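Local atomic coordinates of Ketoacyl_synth_N domain-containing protein (Photorhabdus luminescens subsp. laumondii, PDB entry 6SMO), a protein that probably takes part in polyketide chain formation as a ketoacyl-synthase-like subunit, pairing with a PKS_KS domain-containing chain and lining part of the pocket of a bound polyketide-like ligand. Residues Lys153-Ser158 against Met163-Tyr168; Ile98-Cys103 against Ala136-Gln141; Val319-Leu324 against Ile352-Phe357; Lys3-Thr8 against Tyr168-Ile173. All coordinates share one frame; numbering follows the deposited sequence.

Contact 1: residues Lys153-Ser158 against Met163-Tyr168; sequences KTFSTS and MQAIGY
The Phe155 ring carries Gln164 CB on one face, offset toward the rim. Ala165 CA reaches the same ring obliquely, 4.0 Å from Phe155 CD1. Gln164 OE1 lies 3.5 Å from Phe155 CD2, with the amide plane steeply inclined to the ring. At the far end, Phe155 CZ meets Tyr168 CD2 at 3.7 Å. The two rings are nearly parallel, with planes at 16°, but they are slid so far apart that they barely overlap. Phe155 CG stands anti to its own carbonyl carbon (chi1 -68°), and this carries the ring from the strand to the helix.

One polar bond crosses the contact. Thr157 OG1 donates to Gln164 OE1 at 3.1 Å. The hydroxyl sits 25° off the carbonyl plane. Gln164 is extended beyond CG, which brings its amide up to the threonine. Gln164 NE2 bonds Asp249 OD1, and Tyr168 OH bonds Asp249 OD2. Asn186 and Val184 of the neighbouring PKS_KS chain are the stronger polar partners of Thr157 and Gln164, respectively.

In the thiolase-type fold of ketoacyl synthases, a central helix follows this strand in the chain. Here helix 161-175 presents Gln164, Ala165 and Tyr168 to Phe155. The buried glutamine is held at both ends of its amide, which should fix its rotation close to the partner chain.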
loop_
_atom_site.group_PDB
_atom_site.type_symbol
_atom_site.label_atom_id
_atom_site.label_comp_id
_atom_site.label_asym_id
_atom_site.label_seq_id
_atom_site.Cartn_x
_atom_site.Cartn_y
_atom_site.Cartn_z
ATOM N N LYS C 153 -4.263 -1.164 6.348
ATOM C CA LYS C 153 -2.956 -1.067 5.648
ATOM C C LYS C 153 -2.635 -2.335 4.857
ATOM O O LYS C 153 -3.197 -3.385 5.157
ATOM C CB LYS C 153 -1.818 -0.865 6.653
ATOM C CG LYS C 153 -2.009 0.277 7.632
ATOM C CD LYS C 153 -2.059 1.593 6.928
ATOM C CE LYS C 153 -3.150 2.493 7.446
ATOM N NZ LYS C 153 -3.779 3.218 6.323
ATOM N N THR C 154 -1.769 -2.187 3.858
ATOM C CA THR C 154 -1.287 -3.304 3.011
ATOM C C THR C 154 0.240 -3.296 3.066
ATOM O O THR C 154 0.822 -2.219 2.966
ATOM C CB THR C 154 -1.737 -3.175 1.552
ATOM O OG1 THR C 154 -3.154 -3.063 1.488
ATOM C CG2 THR C 154 -1.311 -4.355 0.711
ATOM N N PHE C 155 0.844 -4.469 3.222
ATOM C CA PHE C 155 2.315 -4.612 3.269
ATOM C C PHE C 155 2.732 -5.417 2.046
ATOM O O PHE C 155 2.015 -6.341 1.693
ATOM C CB PHE C 155 2.731 -5.366 4.529
ATOM C CG PHE C 155 2.495 -4.621 5.812
ATOM C CD1 PHE C 155 1.252 -4.629 6.417
ATOM C CD2 PHE C 155 3.517 -3.914 6.415
ATOM C CE1 PHE C 155 1.038 -3.947 7.599
ATOM C CE2 PHE C 155 3.302 -3.232 7.599
ATOM C CZ PHE C 155 2.063 -3.252 8.188
ATOM N N SER C 156 3.848 -5.044 1.425
ATOM C CA SER C 156 4.366 -5.773 0.243
ATOM C C SER C 156 5.802 -6.215 0.520
ATOM O O SER C 156 6.507 -6.527 -0.432
ATOM C CB SER C 156 4.282 -4.927 -0.987
ATOM O OG SER C 156 2.938 -4.590 -1.272
ATOM N N THR C 157 6.193 -6.248 1.793
ATOM C CA THR C 157 7.551 -6.689 2.207
ATOM C C THR C 157 7.740 -8.145 1.773
ATOM O O THR C 157 6.942 -8.995 2.215
ATOM C CB THR C 157 7.765 -6.525 3.718
ATOM O OG1 THR C 157 7.184 -5.289 4.133
ATOM C CG2 THR C 157 9.228 -6.551 4.102
ATOM N N SER C 158 8.750 -8.412 0.940
ATOM C CA SER C 158 9.023 -9.740 0.329
ATOM C C SER C 158 8.928 -10.839 1.394
ATOM O O SER C 158 9.622 -10.722 2.425
ATOM C CB SER C 158 10.360 -9.762 -0.366
ATOM O OG SER C 158 10.278 -9.128 -1.632
ATOM N N MET C 163 2.760 -11.841 7.377
ATOM C CA MET C 163 3.234 -12.107 8.763
ATOM C C MET C 163 3.217 -10.797 9.563
ATOM O O MET C 163 2.862 -10.840 10.758
ATOM C CB MET C 163 4.650 -12.692 8.761
ATOM C CG MET C 163 4.948 -13.561 9.968
ATOM S SD MET C 163 4.155 -15.188 9.862
ATOM C CE MET C 163 4.705 -15.920 11.403
ATOM N N GLN C 164 3.586 -9.682 8.921
ATOM C CA GLN C 164 3.548 -8.317 9.511
ATOM C C GLN C 164 2.090 -7.846 9.617
ATOM O O GLN C 164 1.758 -7.195 10.629
ATOM C CB GLN C 164 4.388 -7.345 8.678
ATOM C CG GLN C 164 5.889 -7.548 8.841
ATOM C CD GLN C 164 6.714 -6.597 8.008
ATOM O OE1 GLN C 164 6.255 -6.054 7.004
ATOM N NE2 GLN C 164 7.954 -6.392 8.417
ATOM N N ALA C 165 1.261 -8.172 8.619
ATOM C CA ALA C 165 -0.161 -7.762 8.515
ATOM C C ALA C 165 -0.935 -8.200 9.766
ATOM O O ALA C 165 -1.694 -7.371 10.301
ATOM C CB ALA C 165 -0.777 -8.327 7.258
ATOM N N ILE C 166 -0.741 -9.444 10.219
ATOM C CA ILE C 166 -1.431 -10.023 11.415
ATOM C C ILE C 166 -0.900 -9.327 12.675
ATOM O O ILE C 166 -1.720 -8.968 13.543
ATOM C CB ILE C 166 -1.250 -11.554 11.496
ATOM C CG1 ILE C 166 -1.745 -12.269 10.234
ATOM C CG2 ILE C 166 -1.926 -12.110 12.742
ATOM C CD1 ILE C 166 -1.187 -13.663 10.064
ATOM N N GLY C 167 0.424 -9.158 12.764
ATOM C CA GLY C 167 1.128 -8.608 13.939
ATOM C C GLY C 167 0.722 -7.177 14.251
ATOM O O GLY C 167 0.487 -6.883 15.440
ATOM N N TYR C 168 0.650 -6.316 13.230
ATOM C CA TYR C 168 0.363 -4.863 13.367
ATOM C C TYR C 168 -1.152 -4.626 13.436
ATOM O O TYR C 168 -1.557 -3.553 13.924
ATOM C CB TYR C 168 1.034 -4.069 12.242
ATOM C CG TYR C 168 2.535 -3.997 12.368
ATOM C CD1 TYR C 168 3.129 -3.344 13.436
ATOM C CD2 TYR C 168 3.364 -4.594 11.432
ATOM C CE1 TYR C 168 4.508 -3.281 13.569
ATOM C CE2 TYR C 168 4.744 -4.538 11.548
ATOM C CZ TYR C 168 5.318 -3.879 12.621
ATOM O OH TYR C 168 6.676 -3.823 12.738
#

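Contact 2: residues Ile98-Cys103 against Ala136-Gln141; sequences IYVGNC and AALQGQ
Val100 points from strand 96-101 at the start of helix 137-146. From its CB, two methyls part toward two successive helix residues. CG1 lies anti to the backbone N (chi1 -168°) and meets Leu138, with CD2 at 3.7 Å and CB slightly farther. The two side chains cross at about a right angle. CG2, the other branch, packs on Gln139 CB at 3.8 Å.

Two residues earlier on the strand, Ile98 rests on the same helix. Its CD1 reaches Gln139 O at 3.7 Å, and its CG2 lies beside Gln139 CB at 4.3 Å. The short strand and helix segments run roughly antiparallel, at 154°, with axes 8.3 Å apart. This is a helix laid over a sheet, as in the layered thiolase fold. Backbone bonds join Val100 to Lys153 and Phe155 of the neighbouring parallel strand region.

No hydrogen bond crosses between the segments. Gln139 OE1 probably bonds Thr154 OG1, although the modelled distance is too short to be trusted. Methyl and methylene packing therefore dominates, with one methyl resting on the backbone carbonyl of Gln139. It joins strand 96-101 to the helix that follows the ligand-lining residues Val129, Ala130, Trp133 and Phe134 in the chain.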
loop_
_atom_site.group_PDB
_atom_site.type_symbol
_atom_site.label_atom_id
_atom_site.label_comp_id
_atom_site.label_asym_id
_atom_site.label_seq_id
_atom_site.Cartn_x
_atom_site.Cartn_y
_atom_site.Cartn_z
ATOM N N ILE C 98 -8.994 -3.501 8.039
ATOM C CA ILE C 98 -8.575 -4.599 7.114
ATOM C C ILE C 98 -7.061 -4.502 6.899
ATOM O O ILE C 98 -6.619 -3.490 6.326
ATOM C CB ILE C 98 -9.338 -4.514 5.775
ATOM C CG1 ILE C 98 -10.857 -4.475 5.971
ATOM C CG2 ILE C 98 -8.925 -5.648 4.847
ATOM C CD1 ILE C 98 -11.598 -3.807 4.841
ATOM N N TYR C 99 -6.306 -5.519 7.331
ATOM C CA TYR C 99 -4.834 -5.624 7.145
ATOM C C TYR C 99 -4.525 -6.726 6.127
ATOM O O TYR C 99 -4.979 -7.871 6.315
ATOM C CB TYR C 99 -4.131 -5.851 8.485
ATOM C CG TYR C 99 -3.690 -4.577 9.157
ATOM C CD1 TYR C 99 -4.616 -3.705 9.709
ATOM C CD2 TYR C 99 -2.351 -4.226 9.222
ATOM C CE1 TYR C 99 -4.222 -2.526 10.320
ATOM C CE2 TYR C 99 -1.941 -3.051 9.829
ATOM C CZ TYR C 99 -2.880 -2.196 10.380
ATOM O OH TYR C 99 -2.485 -1.037 10.982
ATOM N N VAL C 100 -3.802 -6.368 5.063
ATOM C CA VAL C 100 -3.508 -7.307 3.941
ATOM C C VAL C 100 -2.003 -7.389 3.673
ATOM O O VAL C 100 -1.304 -6.421 3.934
ATOM C CB VAL C 100 -4.254 -6.864 2.664
ATOM C CG1 VAL C 100 -4.245 -7.904 1.560
ATOM C CG2 VAL C 100 -5.673 -6.424 2.952
ATOM N N GLY C 101 -1.555 -8.560 3.224
ATOM C CA GLY C 101 -0.181 -8.844 2.767
ATOM C C GLY C 101 -0.192 -9.345 1.333
ATOM O O GLY C 101 -0.838 -10.380 1.080
ATOM N N ASN C 102 0.467 -8.627 0.420
ATOM C CA ASN C 102 0.528 -8.974 -1.025
ATOM C C ASN C 102 1.800 -8.380 -1.638
ATOM O O ASN C 102 2.020 -7.166 -1.467
ATOM C CB ASN C 102 -0.719 -8.499 -1.774
ATOM C CG ASN C 102 -0.684 -8.855 -3.245
ATOM O OD1 ASN C 102 -0.605 -7.974 -4.097
ATOM N ND2 ASN C 102 -0.721 -10.141 -3.550
ATOM N N CYS C 103 2.580 -9.207 -2.342
ATOM C CA CYS C 103 3.935 -8.882 -2.864
ATOM C C CYS C 103 3.897 -8.634 -4.380
ATOM O O CYS C 103 4.436 -7.596 -4.813
ATOM C CB CYS C 103 4.916 -10.003 -2.538
ATOM S SG CYS C 103 5.053 -10.344 -0.763
ATOM N N ALA C 136 -2.781 -2.860 -2.708
ATOM C CA ALA C 136 -3.752 -2.236 -1.781
ATOM C C ALA C 136 -5.182 -2.237 -2.322
ATOM O O ALA C 136 -6.000 -1.567 -1.736
ATOM C CB ALA C 136 -3.311 -0.850 -1.430
ATOM N N ALA C 137 -5.362 -2.917 -3.443
ATOM C CA ALA C 137 -6.656 -3.080 -4.114
ATOM C C ALA C 137 -7.572 -3.898 -3.219
ATOM O O ALA C 137 -8.723 -3.543 -3.099
ATOM C CB ALA C 137 -6.408 -3.774 -5.420
ATOM N N LEU C 138 -7.029 -4.933 -2.590
ATOM C CA LEU C 138 -7.834 -5.870 -1.772
ATOM C C LEU C 138 -8.467 -5.154 -0.589
ATOM O O LEU C 138 -9.643 -5.350 -0.375
ATOM C CB LEU C 138 -6.942 -7.026 -1.310
ATOM C CG LEU C 138 -7.632 -8.192 -0.603
ATOM C CD1 LEU C 138 -8.979 -8.494 -1.211
ATOM C CD2 LEU C 138 -6.771 -9.425 -0.632
ATOM N N GLN C 139 -7.704 -4.320 0.101
ATOM C CA GLN C 139 -8.224 -3.618 1.292
ATOM C C GLN C 139 -9.366 -2.694 0.886
ATOM O O GLN C 139 -10.329 -2.669 1.612
ATOM C CB GLN C 139 -7.077 -2.991 2.088
ATOM C CG GLN C 139 -6.858 -1.502 1.892
ATOM C CD GLN C 139 -5.581 -1.094 2.544
ATOM O OE1 GLN C 139 -4.526 -1.288 1.995
ATOM N NE2 GLN C 139 -5.670 -0.559 3.735
ATOM N N GLY C 140 -9.231 -1.985 -0.231
ATOM C CA GLY C 140 -10.253 -1.065 -0.735
ATOM C C GLY C 140 -11.484 -1.794 -1.198
ATOM O O GLY C 140 -12.563 -1.306 -0.959
ATOM N N GLN C 141 -11.292 -2.916 -1.882
ATOM C CA GLN C 141 -12.412 -3.725 -2.401
ATOM C C GLN C 141 -13.224 -4.278 -1.235
ATOM O O GLN C 141 -14.412 -4.416 -1.402
ATOM C CB GLN C 141 -11.907 -4.801 -3.359
ATOM C CG GLN C 141 -11.478 -4.275 -4.716
ATOM C CD GLN C 141 -12.472 -3.374 -5.402
ATOM O OE1 GLN C 141 -13.624 -3.259 -5.013
ATOM N NE2 GLN C 141 -12.025 -2.716 -6.448
#

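Contact 3: residues Val319-Leu324 against Ile352-Phe357; sequences VIDSVL and IIIQRF
Ile354 packs against Asp321 and Ser322 in a small buried helix-on-sheet contact. Helix 319-329 lies over strand 351-356, which has strand 275-278 on one side and strand 362-369 on the other. Nearly all of the interface comes from the two branches of the isoleucine. CG2 meets Asp321 CB at 3.8 Å. CD1 ends beside Ser322, 3.9 Å from its CB, and also lies close to Ser322 OG and CA. Ile354 CG1 stands anti to the carbonyl carbon (chi1 -52°), which spreads the two branches over neighbouring helix residues.

The polar atoms find their bonding partners elsewhere. Ser322 OG bonds Gly318 O, just before the helix. Asp321 OD1 has a weak bond to Gly318 N, and OD2 has a long, weak ion pair with Arg307. Ile278 of the next strand and Ala325 one turn on also touch Ile354 and extend the apolar patch.

No hydrogen bond joins the two segments. The serine hydroxyl is satisfied by the backbone at the helix start, and the carboxylate makes weak interactions. The isoleucine meets CB of Asp321 and CA, CB and OG of Ser322, so the contact is essentially one of shape and apolar burial.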
loop_
_atom_site.group_PDB
_atom_site.type_symbol
_atom_site.label_atom_id
_atom_site.label_comp_id
_atom_site.label_asym_id
_atom_site.label_seq_id
_atom_site.Cartn_x
_atom_site.Cartn_y
_atom_site.Cartn_z
ATOM N N VAL C 319 0.872 -16.985 7.156
ATOM C CA VAL C 319 -0.541 -16.602 7.455
ATOM C C VAL C 319 -1.400 -17.873 7.466
ATOM O O VAL C 319 -2.152 -18.061 8.442
ATOM C CB VAL C 319 -1.078 -15.563 6.449
ATOM C CG1 VAL C 319 -2.544 -15.237 6.695
ATOM C CG2 VAL C 319 -0.245 -14.291 6.452
ATOM N N ILE C 320 -1.262 -18.714 6.438
ATOM C CA ILE C 320 -2.026 -19.992 6.322
ATOM C C ILE C 320 -1.617 -20.910 7.475
ATOM O O ILE C 320 -2.466 -21.660 7.951
ATOM C CB ILE C 320 -1.849 -20.642 4.935
ATOM C CG1 ILE C 320 -2.764 -21.854 4.758
ATOM C CG2 ILE C 320 -0.397 -20.988 4.661
ATOM C CD1 ILE C 320 -3.135 -22.134 3.329
ATOM N N ASP C 321 -0.358 -20.821 7.901
ATOM C CA ASP C 321 0.182 -21.569 9.070
ATOM C C ASP C 321 -0.564 -21.128 10.336
ATOM O O ASP C 321 -0.943 -22.012 11.131
ATOM C CB ASP C 321 1.694 -21.368 9.215
ATOM C CG ASP C 321 2.508 -21.893 8.043
ATOM O OD1 ASP C 321 2.089 -21.668 6.890
ATOM O OD2 ASP C 321 3.556 -22.521 8.294
ATOM N N SER C 322 -0.766 -19.816 10.505
ATOM C CA SER C 322 -1.494 -19.192 11.644
ATOM C C SER C 322 -2.980 -19.576 11.603
ATOM O O SER C 322 -3.582 -19.699 12.687
ATOM C CB SER C 322 -1.321 -17.693 11.651
ATOM O OG SER C 322 0.046 -17.338 11.796
ATOM N N VAL C 323 -3.542 -19.742 10.400
ATOM C CA VAL C 323 -4.946 -20.200 10.172
ATOM C C VAL C 323 -5.081 -21.640 10.685
ATOM O O VAL C 323 -6.038 -21.908 11.439
ATOM C CB VAL C 323 -5.346 -20.070 8.687
ATOM C CG1 VAL C 323 -6.524 -20.963 8.317
ATOM C CG2 VAL C 323 -5.638 -18.624 8.319
ATOM N N LEU C 324 -4.151 -22.519 10.293
ATOM C CA LEU C 324 -4.088 -23.943 10.733
ATOM C C LEU C 324 -3.844 -24.010 12.247
ATOM O O LEU C 324 -4.566 -24.770 12.922
ATOM C CB LEU C 324 -2.980 -24.672 9.963
ATOM C CG LEU C 324 -3.426 -25.463 8.732
ATOM C CD1 LEU C 324 -4.295 -24.625 7.807
ATOM C CD2 LEU C 324 -2.221 -26.005 7.978
ATOM N N ILE C 352 1.306 -22.583 20.055
ATOM C CA ILE C 352 1.984 -22.797 18.741
ATOM C C ILE C 352 2.645 -21.479 18.323
ATOM O O ILE C 352 1.936 -20.454 18.258
ATOM C CB ILE C 352 0.997 -23.315 17.673
ATOM C CG1 ILE C 352 0.369 -24.649 18.086
ATOM C CG2 ILE C 352 1.679 -23.412 16.314
ATOM C CD1 ILE C 352 -0.777 -25.095 17.207
ATOM N N ILE C 353 3.955 -21.517 18.059
ATOM C CA ILE C 353 4.775 -20.353 17.610
ATOM C C ILE C 353 5.240 -20.620 16.175
ATOM O O ILE C 353 5.901 -21.652 15.949
ATOM C CB ILE C 353 5.952 -20.109 18.577
ATOM C CG1 ILE C 353 5.451 -19.686 19.961
ATOM C CG2 ILE C 353 6.936 -19.095 18.009
ATOM C CD1 ILE C 353 6.415 -19.982 21.080
ATOM N N ILE C 354 4.895 -19.719 15.250
ATOM C CA ILE C 354 5.207 -19.819 13.793
ATOM C C ILE C 354 6.301 -18.799 13.463
ATOM O O ILE C 354 6.187 -17.649 13.926
ATOM C CB ILE C 354 3.937 -19.588 12.950
ATOM C CG1 ILE C 354 2.787 -20.492 13.401
ATOM C CG2 ILE C 354 4.233 -19.755 11.466
ATOM C CD1 ILE C 354 1.432 -19.839 13.315
ATOM N N GLN C 355 7.312 -19.214 12.694
ATOM C CA GLN C 355 8.437 -18.350 12.246
ATOM C C GLN C 355 8.467 -18.306 10.715
ATOM O O GLN C 355 8.219 -19.354 10.083
ATOM C CB GLN C 355 9.772 -18.863 12.790
ATOM C CG GLN C 355 10.903 -17.851 12.665
ATOM C CD GLN C 355 12.222 -18.382 13.168
ATOM O OE1 GLN C 355 12.837 -17.816 14.070
ATOM N NE2 GLN C 355 12.669 -19.483 12.587
ATOM N N ARG C 356 8.751 -17.125 10.159
ATOM C CA ARG C 356 9.032 -16.902 8.716
ATOM C C ARG C 356 10.154 -15.868 8.588
ATOM O O ARG C 356 10.306 -15.043 9.509
ATOM C CB ARG C 356 7.776 -16.422 7.980
ATOM C CG ARG C 356 6.909 -17.542 7.422
ATOM C CD ARG C 356 6.573 -17.309 5.962
ATOM N NE ARG C 356 7.752 -17.433 5.113
ATOM C CZ ARG C 356 7.820 -17.078 3.832
ATOM N NH1 ARG C 356 8.949 -17.242 3.163
ATOM N NH2 ARG C 356 6.769 -16.555 3.221
ATOM N N PHE C 357 10.913 -15.919 7.492
ATOM C CA PHE C 357 11.945 -14.904 7.152
ATOM C C PHE C 357 12.139 -14.836 5.634
ATOM O O PHE C 357 11.820 -15.810 4.924
ATOM C CB PHE C 357 13.252 -15.168 7.905
ATOM C CG PHE C 357 13.689 -16.605 8.033
ATOM C CD1 PHE C 357 14.360 -17.239 6.998
ATOM C CD2 PHE C 357 13.485 -17.305 9.213
ATOM C CE1 PHE C 357 14.787 -18.552 7.130
ATOM C CE2 PHE C 357 13.911 -18.618 9.342
ATOM C CZ PHE C 357 14.561 -19.238 8.300
#

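Contact 4: residues Lys3-Thr8 against Tyr168-Ile173; sequences KRVVVT and YAAEAI
Val5 is wedged against Ala170 and Ile173, and this is the close part of the contact. Its CG1 meets Ile173 CD1 at 3.8 Å and Ala170 CB at 4.2 Å. Its CG2 touches Ala170 O at 3.4 Å and Ile173 CG2 at 3.8 Å. The valine thus uses both methyls on one turn of the helix. With CG1 anti to the backbone N (chi1 -174°), each methyl meets both Ala170 and Ile173. Leu227 of strand 218-229 touches both Val5 and Ile173 and continues this apolar core.

Strand 5-13 lies between strands 218-229 and 242-251, with antiparallel pairing to both. Helix 161-175 packs on this sheet, in keeping with the buried central helix of a thiolase-type fold. Met181 of strand 180-187 also touches Ile173.

Toward the chain start the packing thins. Lys3 is exposed and adds only the base of its side chain, with CB 3.5 Å from Ile173 O. The chain then bends at chi2 (-82°), and its amino end leads away from the helix. The neighbouring Arg4 faces away too, and its NE forms a salt bridge with Glu243.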
loop_
_atom_site.group_PDB
_atom_site.type_symbol
_atom_site.label_atom_id
_atom_site.label_comp_id
_atom_site.label_asym_id
_atom_site.label_seq_id
_atom_site.Cartn_x
_atom_site.Cartn_y
_atom_site.Cartn_z
ATOM N N LYS C 3 -4.349 -4.194 25.250
ATOM C CA LYS C 3 -5.601 -4.993 25.159
ATOM C C LYS C 3 -5.254 -6.398 24.654
ATOM O O LYS C 3 -4.391 -6.510 23.761
ATOM C CB LYS C 3 -6.606 -4.326 24.214
ATOM C CG LYS C 3 -7.097 -2.951 24.644
ATOM C CD LYS C 3 -8.221 -2.997 25.656
ATOM C CE LYS C 3 -8.756 -1.624 26.004
ATOM N NZ LYS C 3 -9.950 -1.708 26.877
ATOM N N ARG C 4 -5.907 -7.423 25.208
ATOM C CA ARG C 4 -5.719 -8.844 24.812
ATOM C C ARG C 4 -6.451 -9.084 23.485
ATOM O O ARG C 4 -7.631 -8.693 23.383
ATOM C CB ARG C 4 -6.210 -9.776 25.925
ATOM C CG ARG C 4 -5.408 -9.666 27.215
ATOM C CD ARG C 4 -6.016 -10.459 28.356
ATOM N NE ARG C 4 -5.831 -11.896 28.202
ATOM C CZ ARG C 4 -6.291 -12.820 29.045
ATOM N NH1 ARG C 4 -6.061 -14.100 28.808
ATOM N NH2 ARG C 4 -6.980 -12.466 30.118
ATOM N N VAL C 5 -5.761 -9.686 22.511
ATOM C CA VAL C 5 -6.270 -9.961 21.133
ATOM C C VAL C 5 -6.490 -11.471 20.994
ATOM O O VAL C 5 -5.598 -12.236 21.417
ATOM C CB VAL C 5 -5.294 -9.435 20.063
ATOM C CG1 VAL C 5 -5.864 -9.569 18.658
ATOM C CG2 VAL C 5 -4.879 -7.997 20.332
ATOM N N VAL C 6 -7.623 -11.875 20.411
ATOM C CA VAL C 6 -8.035 -13.304 20.253
ATOM C C VAL C 6 -8.524 -13.539 18.819
ATOM O O VAL C 6 -9.100 -12.606 18.224
ATOM C CB VAL C 6 -9.110 -13.701 21.286
ATOM C CG1 VAL C 6 -8.527 -13.817 22.686
ATOM C CG2 VAL C 6 -10.301 -12.754 21.279
ATOM N N VAL C 7 -8.298 -14.750 18.300
ATOM C CA VAL C 7 -8.769 -15.219 16.961
ATOM C C VAL C 7 -10.150 -15.858 17.151
ATOM O O VAL C 7 -10.246 -16.811 17.949
ATOM C CB VAL C 7 -7.775 -16.213 16.328
ATOM C CG1 VAL C 7 -8.181 -16.602 14.913
ATOM C CG2 VAL C 7 -6.347 -15.684 16.343
ATOM N N THR C 8 -11.172 -15.348 16.454
ATOM C CA THR C 8 -12.590 -15.796 16.565
ATOM C C THR C 8 -13.033 -16.540 15.297
ATOM O O THR C 8 -13.943 -17.384 15.414
ATOM C CB THR C 8 -13.516 -14.614 16.875
ATOM O OG1 THR C 8 -13.211 -13.547 15.976
ATOM C CG2 THR C 8 -13.387 -14.138 18.305
ATOM N N TYR C 168 0.650 -6.316 13.230
ATOM C CA TYR C 168 0.363 -4.863 13.367
ATOM C C TYR C 168 -1.152 -4.626 13.436
ATOM O O TYR C 168 -1.557 -3.553 13.924
ATOM C CB TYR C 168 1.034 -4.069 12.242
ATOM C CG TYR C 168 2.535 -3.997 12.368
ATOM C CD1 TYR C 168 3.129 -3.344 13.436
ATOM C CD2 TYR C 168 3.364 -4.594 11.432
ATOM C CE1 TYR C 168 4.508 -3.281 13.569
ATOM C CE2 TYR C 168 4.744 -4.538 11.548
ATOM C CZ TYR C 168 5.318 -3.879 12.621
ATOM O OH TYR C 168 6.676 -3.823 12.738
ATOM N N ALA C 169 -1.958 -5.589 12.975
ATOM C CA ALA C 169 -3.430 -5.609 13.152
ATOM C C ALA C 169 -3.752 -5.855 14.631
ATOM O O ALA C 169 -4.702 -5.232 15.141
ATOM C CB ALA C 169 -4.060 -6.657 12.267
ATOM N N ALA C 170 -2.982 -6.731 15.286
ATOM C CA ALA C 170 -3.083 -7.042 16.732
ATOM C C ALA C 170 -2.664 -5.817 17.557
ATOM O O ALA C 170 -3.337 -5.529 18.565
ATOM C CB ALA C 170 -2.243 -8.251 17.064
ATOM N N GLU C 171 -1.597 -5.125 17.139
ATOM C CA GLU C 171 -1.075 -3.897 17.803
ATOM C C GLU C 171 -2.125 -2.780 17.736
ATOM O O GLU C 171 -2.238 -2.023 18.720
ATOM C CB GLU C 171 0.243 -3.440 17.171
ATOM C CG GLU C 171 1.467 -3.819 17.987
ATOM C CD GLU C 171 1.581 -3.092 19.318
ATOM O OE1 GLU C 171 1.931 -3.747 20.320
ATOM O OE2 GLU C 171 1.318 -1.870 19.348
ATOM N N ALA C 172 -2.853 -2.677 16.619
ATOM C CA ALA C 172 -3.947 -1.698 16.413
ATOM C C ALA C 172 -5.078 -1.968 17.415
ATOM O O ALA C 172 -5.634 -0.988 17.948
ATOM C CB ALA C 172 -4.437 -1.756 14.986
ATOM N N ILE C 173 -5.391 -3.245 17.665
ATOM C CA ILE C 173 -6.405 -3.685 18.674
ATOM C C ILE C 173 -5.840 -3.438 20.079
ATOM O O ILE C 173 -6.617 -2.999 20.951
ATOM C CB ILE C 173 -6.812 -5.162 18.468
ATOM C CG1 ILE C 173 -7.467 -5.390 17.104
ATOM C CG2 ILE C 173 -7.711 -5.639 19.601
ATOM C CD1 ILE C 173 -7.501 -6.838 16.671
#

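How the contacts relate
Helix 161-175 serves two of the contacts. Contacts 1 and 4 share Tyr168, with centres about 14 Å apart. Contact 1 also joins contact 2, because strands 154-155 and 96-101 are neighbours in the sheet; their centres lie about 10 Å apart. Tyr99 of contact 2 reaches contact 4 as well, with its CG 3.8 Å from Ala169 CB. Ile166 CD1 of contact 1 packs on Val319 CG2 of contact 3 at 3.8 Å. Contacts 2 and 3 do not touch. Contact 2 does not touch the bound pentaketo-dodecanal either, but the Gln139 side chain is about 10 Å from it.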